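Local coordinates for protein ribonuclease (Nicotiana glutinosa, PDB 1IYB) that probably cleaves RNA as a T2-family ribonuclease, holding guanine, as in bound guanosine-5'-monophosphate, in a pocket of its own, at residues S20-K25 / N165-S169; M76-P81 / F93-E97; G170-L174 / I203-T207. All coordinates share one frame; numbering follows the deposited sequence.

Contact 1: residues S20-K25 / N165-S169; sequences SYCDTK and NVDES. With 5GP (guanosine-5'-monophosphate), chain C.
Asp23 and Glu168 are joined by the one direct hydrogen bond between 20-25 and 165-169: Glu168 N donates to Asp23 O at 3.0 Å, in the carbonyl plane but bent, with 132° at the hydrogen. Packing is close around it. The CG methylene of Glu168 lies 3.2 Å from Thr24 O, and the methyl CG2 of Thr24 meets Val166 O at 3.4 Å. Asn165 crosses Thr24 at about a right angle; its CG stands between its own N and carbonyl carbon (chi1 72°), which brings OD1 to 3.0 Å from Ser20 O. These are two acceptors and form no bond; ND2 of the same amide is hydrogen-bonded to Gln173 OE1, which probably fixes the turn of the amide. The outer side is looser. The carboxylates of Asp23 and Asp167 are turned 78° apart, OD2 of the first 4.4 Å from OD1 of the second, with a water within reach of both; Gln173 NE2 and the backbone N of Asn171 are hydrogen-bonded to Asp23 and Asp167 respectively, which probably eases the repulsion. Lys25 NZ stays 5.4 Å from Glu168 OE1, too far for a salt bridge. On another flank, Tyr21 lays a ring face against the guanine of 5GP, its CE1 3.5 Å from N1. The contact thus joins the turn after helix 18-21 to the end of strand 161-166, an outermost strand of the antiparallel sheet, beside its neighbour 172-182.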
loop_
_atom_site.group_PDB
_atom_site.type_symbol
_atom_site.label_atom_id
_atom_site.label_comp_id
_atom_site.label_asym_id
_atom_site.label_seq_id
_atom_site.Cartn_x
_atom_site.Cartn_y
_atom_site.Cartn_z
ATOM N N SER A 20 -13.748 19.416 -5.291
ATOM C CA SER A 20 -13.686 18.762 -3.989
ATOM C C SER A 20 -12.262 18.438 -3.557
ATOM O O SER A 20 -11.997 18.185 -2.382
ATOM C CB SER A 20 -14.526 17.485 -4.002
ATOM O OG SER A 20 -15.905 17.805 -4.079
ATOM N N TYR A 21 -11.341 18.420 -4.510
ATOM C CA TYR A 21 -9.952 18.150 -4.172
ATOM C C TYR A 21 -9.315 19.456 -3.706
ATOM O O TYR A 21 -8.385 19.455 -2.900
ATOM C CB TYR A 21 -9.184 17.639 -5.395
ATOM C CG TYR A 21 -7.763 17.212 -5.087
ATOM C CD1 TYR A 21 -7.478 15.909 -4.691
ATOM C CD2 TYR A 21 -6.705 18.118 -5.178
ATOM C CE1 TYR A 21 -6.176 15.512 -4.393
ATOM C CE2 TYR A 21 -5.395 17.732 -4.881
ATOM C CZ TYR A 21 -5.142 16.428 -4.493
ATOM O OH TYR A 21 -3.855 16.026 -4.224
ATOM N N CYS A 22 -9.845 20.567 -4.204
ATOM C CA CYS A 22 -9.301 21.888 -3.908
ATOM C C CYS A 22 -9.942 22.761 -2.834
ATOM O O CYS A 22 -9.490 23.885 -2.617
ATOM C CB CYS A 22 -9.248 22.696 -5.201
ATOM S SG CYS A 22 -7.923 22.212 -6.349
ATOM N N ASP A 23 -10.976 22.272 -2.156
ATOM C CA ASP A 23 -11.622 23.091 -1.135
ATOM C C ASP A 23 -11.510 22.530 0.280
ATOM O O ASP A 23 -12.357 22.808 1.131
ATOM C CB ASP A 23 -13.095 23.303 -1.497
ATOM C CG ASP A 23 -13.898 22.024 -1.425
ATOM O OD1 ASP A 23 -13.279 20.946 -1.327
ATOM O OD2 ASP A 23 -15.144 22.096 -1.473
ATOM N N THR A 24 -10.467 21.747 0.533
ATOM C CA THR A 24 -10.265 21.172 1.857
ATOM C C THR A 24 -9.263 22.029 2.624
ATOM O O THR A 24 -8.848 23.087 2.148
ATOM C CB THR A 24 -9.716 19.735 1.778
ATOM O OG1 THR A 24 -8.349 19.767 1.347
ATOM C CG2 THR A 24 -10.535 18.904 0.800
ATOM N N LYS A 25 -8.876 21.570 3.811
ATOM C CA LYS A 25 -7.916 22.303 4.627
ATOM C C LYS A 25 -6.512 22.203 4.038
ATOM O O LYS A 25 -5.642 23.015 4.352
ATOM C CB LYS A 25 -7.917 21.766 6.060
ATOM C CG LYS A 25 -9.232 21.972 6.795
ATOM C CD LYS A 25 -9.139 21.510 8.242
ATOM C CE LYS A 25 -10.447 21.742 8.981
ATOM N NZ LYS A 25 -10.843 23.180 8.971
ATOM N N ASN A 165 -15.486 13.273 0.539
ATOM C CA ASN A 165 -14.459 13.761 1.444
ATOM C C ASN A 165 -15.083 14.992 2.093
ATOM O O ASN A 165 -16.262 15.274 1.868
ATOM C CB ASN A 165 -13.130 14.071 0.723
ATOM C CG ASN A 165 -13.177 15.313 -0.157
ATOM O OD1 ASN A 165 -12.125 15.835 -0.541
ATOM N ND2 ASN A 165 -14.365 15.778 -0.493
ATOM N N VAL A 166 -14.329 15.717 2.905
ATOM C CA VAL A 166 -14.889 16.881 3.575
ATOM C C VAL A 166 -14.190 18.167 3.168
ATOM O O VAL A 166 -12.975 18.185 2.989
ATOM C CB VAL A 166 -14.790 16.725 5.108
ATOM C CG1 VAL A 166 -15.461 17.898 5.795
ATOM C CG2 VAL A 166 -15.431 15.414 5.539
ATOM N N ASP A 167 -14.962 19.238 3.014
ATOM C CA ASP A 167 -14.390 20.527 2.646
ATOM C C ASP A 167 -13.949 21.227 3.926
ATOM O O ASP A 167 -13.931 20.615 4.993
ATOM C CB ASP A 167 -15.416 21.382 1.889
ATOM C CG ASP A 167 -16.592 21.807 2.755
ATOM O OD1 ASP A 167 -17.549 22.389 2.201
ATOM O OD2 ASP A 167 -16.563 21.572 3.980
ATOM N N GLU A 168 -13.591 22.502 3.825
ATOM C CA GLU A 168 -13.152 23.244 5.000
ATOM C C GLU A 168 -14.305 23.499 5.967
ATOM O O GLU A 168 -14.124 23.444 7.184
ATOM C CB GLU A 168 -12.526 24.580 4.589
ATOM C CG GLU A 168 -11.295 24.447 3.713
ATOM C CD GLU A 168 -10.545 25.757 3.564
ATOM O OE1 GLU A 168 -10.013 26.256 4.580
ATOM O OE2 GLU A 168 -10.489 26.289 2.435
ATOM N N SER A 169 -15.488 23.770 5.424
ATOM C CA SER A 169 -16.664 24.044 6.246
ATOM C C SER A 169 -17.219 22.796 6.933
ATOM O O SER A 169 -18.214 22.869 7.657
ATOM C CB SER A 169 -17.760 24.691 5.395
ATOM O OG SER A 169 -17.326 25.931 4.860
HETATM P P 5GP C . -3.766 6.205 -5.654
HETATM O O1P 5GP C . -3.504 4.924 -4.993
HETATM O O2P 5GP C . -3.819 6.073 -7.164
HETATM O O3P 5GP C . -5.086 6.848 -5.101
HETATM O "O5'" 5GP C . -2.625 7.335 -5.333
HETATM C "C5'" 5GP C . -2.788 8.740 -5.755
HETATM C "C4'" 5GP C . -1.610 9.666 -5.369
HETATM O "O4'" 5GP C . -1.320 10.501 -6.576
HETATM C "C3'" 5GP C . -1.795 10.709 -4.270
HETATM O "O3'" 5GP C . -1.561 10.214 -2.961
HETATM C "C2'" 5GP C . -0.802 11.823 -4.623
HETATM O "O2'" 5GP C . 0.509 11.581 -4.069
HETATM C "C1'" 5GP C . -0.810 11.807 -6.143
HETATM N N9 5GP C . -1.471 12.924 -6.888
HETATM C C8 5GP C . -0.920 13.867 -7.729
HETATM N N7 5GP C . -1.781 14.665 -8.326
HETATM C C5 5GP C . -3.012 14.197 -7.824
HETATM C C6 5GP C . -4.334 14.673 -8.111
HETATM O O6 5GP C . -4.666 15.589 -8.854
HETATM N N1 5GP C . -5.325 13.928 -7.397
HETATM C C2 5GP C . -5.035 12.874 -6.534
HETATM N N2 5GP C . -6.123 12.314 -5.966
HETATM N N3 5GP C . -3.795 12.424 -6.264
HETATM C C4 5GP C . -2.832 13.135 -6.945
HETATM O O HOH W 1 -17.124 24.157 -0.549
#

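Contact 2: residues M76-P81 / F93-E97; sequences MQQNWP and FWSHE. With 5GP (guanosine-5'-monophosphate), chain C.
Trp80 and Trp94 meet twice, once through a polar bond and once through their rings. Trp94 NE1 donates to Trp80 O at 2.8 Å; the acceptor lies near the plane of the indole, and the proton is aimed at a lone pair in the carbonyl plane. The same edge of Trp94 lies over the face of Trp80 in an edge-to-face pair, with the five-membered-ring centroids 4.5 Å apart and the planes at 73°. Trp80 in turn points its own edge at Phe93: the planes stand at 90°, the centroid of the Trp80 five-membered ring is 5.0 Å from that of Phe93, and Trp80 NE1 sits over the rim of the phenyl ring. Each successive ring is therefore turned steeply against the last. Met76 covers a face of Trp94, its CE 3.8 Å from the centroid of the five-membered ring, a CH-pi contact backed by the more distant sulfur. Glu97 CB comes obliquely to within 4.0 Å of Trp80 CZ2.

Phe93 carries the cluster to the ligand. Its CG is anti to the backbone N (chi1 -173°), which swings the ring away from its helix between Trp80 and guanine, where 5GP C5 stands 3.5 Å above the ring plane, over its centre. One helical turn on, His96 NE2 donates to 5GP O5' at 2.8 Å, while Glu97 OE1 lies 2.5 Å from O2P and its OE2 is bonded by Trp46. The cluster of Trp80, Phe93 and Trp94 thus backs the nucleotide pocket; helix 91-102, which carries Phe93, His96 and Glu97, has the sequence of the second conserved active-site segment of T2 ribonucleases.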
loop_
_atom_site.group_PDB
_atom_site.type_symbol
_atom_site.label_atom_id
_atom_site.label_comp_id
_atom_site.label_asym_id
_atom_site.label_seq_id
_atom_site.Cartn_x
_atom_site.Cartn_y
_atom_site.Cartn_z
ATOM N N MET A 76 -3.994 13.670 -22.304
ATOM C CA MET A 76 -3.771 13.461 -20.878
ATOM C C MET A 76 -3.675 14.799 -20.146
ATOM O O MET A 76 -4.098 14.928 -18.997
ATOM C CB MET A 76 -2.497 12.638 -20.670
ATOM C CG MET A 76 -2.663 11.175 -21.065
ATOM S SD MET A 76 -1.117 10.264 -21.290
ATOM C CE MET A 76 -0.428 10.318 -19.633
ATOM N N GLN A 77 -3.121 15.800 -20.819
ATOM C CA GLN A 77 -3.000 17.118 -20.215
ATOM C C GLN A 77 -4.386 17.705 -19.961
ATOM O O GLN A 77 -4.617 18.371 -18.952
ATOM C CB GLN A 77 -2.174 18.031 -21.126
ATOM C CG GLN A 77 -0.686 17.724 -21.050
ATOM C CD GLN A 77 0.125 18.335 -22.178
ATOM O OE1 GLN A 77 1.348 18.447 -22.080
ATOM N NE2 GLN A 77 -0.544 18.714 -23.259
ATOM N N GLN A 78 -5.316 17.436 -20.871
ATOM C CA GLN A 78 -6.672 17.947 -20.728
ATOM C C GLN A 78 -7.563 17.114 -19.814
ATOM O O GLN A 78 -8.361 17.666 -19.053
ATOM C CB GLN A 78 -7.342 18.051 -22.103
ATOM C CG GLN A 78 -6.665 19.032 -23.038
ATOM C CD GLN A 78 -6.486 20.395 -22.401
ATOM O OE1 GLN A 78 -7.448 20.997 -21.928
ATOM N NE2 GLN A 78 -5.250 20.886 -22.382
ATOM N N ASN A 79 -7.410 15.793 -19.870
ATOM C CA ASN A 79 -8.260 14.893 -19.101
ATOM C C ASN A 79 -7.721 14.245 -17.835
ATOM O O ASN A 79 -8.489 13.643 -17.078
ATOM C CB ASN A 79 -8.774 13.784 -20.019
ATOM C CG ASN A 79 -9.657 14.313 -21.123
ATOM O OD1 ASN A 79 -9.192 14.618 -22.225
ATOM N ND2 ASN A 79 -10.941 14.439 -20.828
ATOM N N TRP A 80 -6.419 14.362 -17.603
ATOM C CA TRP A 80 -5.784 13.749 -16.435
ATOM C C TRP A 80 -4.883 14.764 -15.727
ATOM O O TRP A 80 -3.702 14.504 -15.498
ATOM C CB TRP A 80 -4.942 12.563 -16.905
ATOM C CG TRP A 80 -4.718 11.474 -15.903
ATOM C CD1 TRP A 80 -4.511 11.605 -14.559
ATOM C CD2 TRP A 80 -4.618 10.076 -16.190
ATOM N NE1 TRP A 80 -4.287 10.369 -13.990
ATOM C CE2 TRP A 80 -4.347 9.414 -14.970
ATOM C CE3 TRP A 80 -4.732 9.317 -17.365
ATOM C CZ2 TRP A 80 -4.188 8.028 -14.892
ATOM C CZ3 TRP A 80 -4.575 7.943 -17.288
ATOM C CH2 TRP A 80 -4.306 7.310 -16.056
ATOM N N PRO A 81 -5.428 15.933 -15.364
ATOM C CA PRO A 81 -4.591 16.931 -14.690
ATOM C C PRO A 81 -4.198 16.580 -13.263
ATOM O O PRO A 81 -4.898 15.830 -12.576
ATOM C CB PRO A 81 -5.452 18.190 -14.739
ATOM C CG PRO A 81 -6.841 17.632 -14.612
ATOM C CD PRO A 81 -6.802 16.436 -15.552
ATOM N N PHE A 93 2.225 12.472 -11.580
ATOM C CA PHE A 93 0.937 11.853 -11.292
ATOM C C PHE A 93 0.744 10.638 -12.205
ATOM O O PHE A 93 0.400 9.551 -11.737
ATOM C CB PHE A 93 -0.170 12.898 -11.508
ATOM C CG PHE A 93 -1.553 12.453 -11.082
ATOM C CD1 PHE A 93 -1.736 11.448 -10.138
ATOM C CD2 PHE A 93 -2.675 13.091 -11.603
ATOM C CE1 PHE A 93 -3.017 11.087 -9.717
ATOM C CE2 PHE A 93 -3.962 12.740 -11.191
ATOM C CZ PHE A 93 -4.133 11.733 -10.243
ATOM N N TRP A 94 0.985 10.820 -13.500
ATOM C CA TRP A 94 0.832 9.724 -14.456
ATOM C C TRP A 94 1.799 8.582 -14.151
ATOM O O TRP A 94 1.433 7.401 -14.223
ATOM C CB TRP A 94 1.040 10.237 -15.889
ATOM C CG TRP A 94 0.149 11.401 -16.206
ATOM C CD1 TRP A 94 -1.112 11.615 -15.726
ATOM C CD2 TRP A 94 0.453 12.518 -17.050
ATOM N NE1 TRP A 94 -1.611 12.800 -16.214
ATOM C CE2 TRP A 94 -0.673 13.375 -17.029
ATOM C CE3 TRP A 94 1.565 12.879 -17.821
ATOM C CZ2 TRP A 94 -0.719 14.574 -17.749
ATOM C CZ3 TRP A 94 1.518 14.072 -18.539
ATOM C CH2 TRP A 94 0.381 14.903 -18.495
ATOM N N SER A 95 3.033 8.934 -13.799
ATOM C CA SER A 95 4.040 7.925 -13.475
ATOM C C SER A 95 3.585 7.117 -12.265
ATOM O O SER A 95 3.687 5.894 -12.253
ATOM C CB SER A 95 5.387 8.584 -13.167
ATOM O OG SER A 95 6.340 7.610 -12.764
ATOM N N HIS A 96 3.082 7.813 -11.251
ATOM C CA HIS A 96 2.600 7.163 -10.039
ATOM C C HIS A 96 1.473 6.175 -10.341
ATOM O O HIS A 96 1.458 5.058 -9.826
ATOM C CB HIS A 96 2.104 8.216 -9.042
ATOM C CG HIS A 96 1.390 7.637 -7.862
ATOM N ND1 HIS A 96 2.045 6.975 -6.847
ATOM C CD2 HIS A 96 0.072 7.591 -7.552
ATOM C CE1 HIS A 96 1.161 6.546 -5.962
ATOM N NE2 HIS A 96 -0.043 6.906 -6.367
ATOM N N GLU A 97 0.524 6.586 -11.173
ATOM C CA GLU A 97 -0.586 5.709 -11.504
ATOM C C GLU A 97 -0.124 4.478 -12.275
ATOM O O GLU A 97 -0.635 3.376 -12.054
ATOM C CB GLU A 97 -1.658 6.483 -12.281
ATOM C CG GLU A 97 -2.361 7.532 -11.420
ATOM C CD GLU A 97 -3.093 6.924 -10.229
ATOM O OE1 GLU A 97 -2.959 7.458 -9.105
ATOM O OE2 GLU A 97 -3.808 5.916 -10.419
HETATM P P 5GP C . -3.766 6.205 -5.654
HETATM O O1P 5GP C . -3.504 4.924 -4.993
HETATM O O2P 5GP C . -3.819 6.073 -7.164
HETATM O O3P 5GP C . -5.086 6.848 -5.101
HETATM O "O5'" 5GP C . -2.625 7.335 -5.333
HETATM C "C5'" 5GP C . -2.788 8.740 -5.755
HETATM C "C4'" 5GP C . -1.610 9.666 -5.369
HETATM O "O4'" 5GP C . -1.320 10.501 -6.576
HETATM C "C3'" 5GP C . -1.795 10.709 -4.270
HETATM O "O3'" 5GP C . -1.561 10.214 -2.961
HETATM C "C2'" 5GP C . -0.802 11.823 -4.623
HETATM O "O2'" 5GP C . 0.509 11.581 -4.069
HETATM C "C1'" 5GP C . -0.810 11.807 -6.143
HETATM N N9 5GP C . -1.471 12.924 -6.888
HETATM C C8 5GP C . -0.920 13.867 -7.729
HETATM N N7 5GP C . -1.781 14.665 -8.326
HETATM C C5 5GP C . -3.012 14.197 -7.824
HETATM C C6 5GP C . -4.334 14.673 -8.111
HETATM O O6 5GP C . -4.666 15.589 -8.854
HETATM N N1 5GP C . -5.325 13.928 -7.397
HETATM C C2 5GP C . -5.035 12.874 -6.534
HETATM N N2 5GP C . -6.123 12.314 -5.966
HETATM N N3 5GP C . -3.795 12.424 -6.264
HETATM C C4 5GP C . -2.832 13.135 -6.945
#

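Contact 3: residues G170-L174 / I203-T207; sequences GNSQL and IEFPT
Gln173 and Glu204 form a single beta bridge, their CA atoms 4.4 Å apart. Two backbone bonds define it: Glu204 N donates to Ser172 O at 3.0 Å, almost straight at 176°, and Leu174 N to Glu204 O at 2.8 Å. With the segments running 84° apart, the pairing is confined to this point. Among side chains, Gln173 and Glu204 lie side by side pointing the same way, yet Gln173 NE2 reaches Glu204 OE1 only by a weak bond of 3.3 Å; its stronger partner is Asp23, and Pro206 CG packs against the same nitrogen. The apolar contacts centre on Leu174, whose CB lies 3.9 Å from Ile203 CD1 and whose CD2 sits over the face of Phe205, 4.0 Å from the ring centroid. A separate van der Waals contact sets Ile203 CG2 3.6 Å from Ser172 OG. An alanine in place of Ile203 lacks CD1 and CG2 and is likely to open a gap beside Leu174 CB and the Ser172 hydroxyl. Strand 202-204 also pairs antiparallel with 142-144, while strand 172-182 runs between 10-16 and 161-166 in the four-stranded sheet, which the bridge joins to the small two-stranded one.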
loop_
_atom_site.group_PDB
_atom_site.type_symbol
_atom_site.label_atom_id
_atom_site.label_comp_id
_atom_site.label_asym_id
_atom_site.label_seq_id
_atom_site.Cartn_x
_atom_site.Cartn_y
_atom_site.Cartn_z
ATOM N N GLY A 170 -16.577 21.655 6.702
ATOM C CA GLY A 170 -17.018 20.418 7.322
ATOM C C GLY A 170 -18.122 19.686 6.582
ATOM O O GLY A 170 -18.589 18.640 7.035
ATOM N N ASN A 171 -18.543 20.228 5.445
ATOM C CA ASN A 171 -19.601 19.608 4.656
ATOM C C ASN A 171 -19.107 18.399 3.869
ATOM O O ASN A 171 -17.995 18.403 3.336
ATOM C CB ASN A 171 -20.203 20.623 3.681
ATOM C CG ASN A 171 -20.995 21.712 4.381
ATOM O OD1 ASN A 171 -21.585 22.575 3.732
ATOM N ND2 ASN A 171 -21.013 21.676 5.709
ATOM N N SER A 172 -19.940 17.365 3.814
ATOM C CA SER A 172 -19.625 16.153 3.069
ATOM C C SER A 172 -19.861 16.517 1.608
ATOM O O SER A 172 -20.864 17.151 1.277
ATOM C CB SER A 172 -20.560 15.018 3.490
ATOM O OG SER A 172 -20.263 13.823 2.792
ATOM N N GLN A 173 -18.947 16.119 0.730
ATOM C CA GLN A 173 -19.074 16.472 -0.675
ATOM C C GLN A 173 -18.696 15.364 -1.652
ATOM O O GLN A 173 -17.897 14.478 -1.332
ATOM C CB GLN A 173 -18.208 17.700 -0.958
ATOM C CG GLN A 173 -16.751 17.480 -0.595
ATOM C CD GLN A 173 -15.887 18.712 -0.791
ATOM O OE1 GLN A 173 -14.662 18.635 -0.698
ATOM N NE2 GLN A 173 -16.516 19.851 -1.051
ATOM N N LEU A 174 -19.282 15.431 -2.843
ATOM C CA LEU A 174 -19.014 14.467 -3.909
ATOM C C LEU A 174 -17.553 14.633 -4.315
ATOM O O LEU A 174 -17.170 15.676 -4.844
ATOM C CB LEU A 174 -19.919 14.756 -5.108
ATOM C CG LEU A 174 -19.757 13.885 -6.356
ATOM C CD1 LEU A 174 -20.020 12.434 -6.004
ATOM C CD2 LEU A 174 -20.715 14.357 -7.439
ATOM N N ILE A 203 -25.236 15.188 -0.137
ATOM C CA ILE A 203 -23.885 15.729 -0.243
ATOM C C ILE A 203 -23.769 16.931 -1.170
ATOM O O ILE A 203 -24.552 17.092 -2.106
ATOM C CB ILE A 203 -22.896 14.646 -0.729
ATOM C CG1 ILE A 203 -23.333 14.119 -2.099
ATOM C CG2 ILE A 203 -22.824 13.517 0.289
ATOM C CD1 ILE A 203 -22.416 13.042 -2.675
ATOM N N GLU A 204 -22.769 17.766 -0.907
ATOM C CA GLU A 204 -22.531 18.959 -1.708
ATOM C C GLU A 204 -21.745 18.650 -2.979
ATOM O O GLU A 204 -20.907 17.751 -3.000
ATOM C CB GLU A 204 -21.755 20.000 -0.892
ATOM C CG GLU A 204 -21.226 21.154 -1.736
ATOM C CD GLU A 204 -20.232 22.034 -0.999
ATOM O OE1 GLU A 204 -19.290 21.493 -0.378
ATOM O OE2 GLU A 204 -20.386 23.272 -1.054
ATOM N N PHE A 205 -22.034 19.401 -4.036
ATOM C CA PHE A 205 -21.342 19.271 -5.317
ATOM C C PHE A 205 -20.789 20.687 -5.498
ATOM O O PHE A 205 -21.398 21.526 -6.164
ATOM C CB PHE A 205 -22.345 18.916 -6.426
ATOM C CG PHE A 205 -21.708 18.487 -7.733
ATOM C CD1 PHE A 205 -20.335 18.272 -7.834
ATOM C CD2 PHE A 205 -22.498 18.282 -8.860
ATOM C CE1 PHE A 205 -19.761 17.858 -9.043
ATOM C CE2 PHE A 205 -21.939 17.869 -10.072
ATOM C CZ PHE A 205 -20.566 17.657 -10.162
ATOM N N PRO A 206 -19.621 20.965 -4.894
ATOM C CA PRO A 206 -18.967 22.277 -4.955
ATOM C C PRO A 206 -18.560 22.787 -6.326
ATOM O O PRO A 206 -18.187 22.021 -7.209
ATOM C CB PRO A 206 -17.766 22.103 -4.028
ATOM C CG PRO A 206 -17.393 20.683 -4.249
ATOM C CD PRO A 206 -18.744 19.983 -4.228
ATOM N N THR A 207 -18.640 24.100 -6.492
ATOM C CA THR A 207 -18.254 24.727 -7.745
ATOM C C THR A 207 -16.735 24.649 -7.825
ATOM O O THR A 207 -16.066 24.471 -6.809
ATOM C CB THR A 207 -18.639 26.216 -7.768
ATOM O OG1 THR A 207 -17.872 26.913 -6.778
ATOM C CG2 THR A 207 -20.115 26.395 -7.460
#

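How the contacts relate
From the N terminus, contact 1 opens at the end of helix 18-21, and the chain returns to it 139 residues later, at the end of strand 161-166. Contact 2 is nested inside that long loop and closes a short one of 11 residues between helices 73-79 and 91-102. Contact 3 follows contact 1 in series: residues 170-174 come directly after 165-169, and 28 further residues pass before 203-207 returns, joining the small sheet of 142-144 and 202-204 to strand 172-182. Contacts 1 and 3 touch, with centres about 8 Å apart, through bonds such as Ser20 OG to Leu174 O. Contact 2 lies about 21 Å from contact 1 by centres, but both touch 5GP, approaching its base from Tyr21 and Phe93.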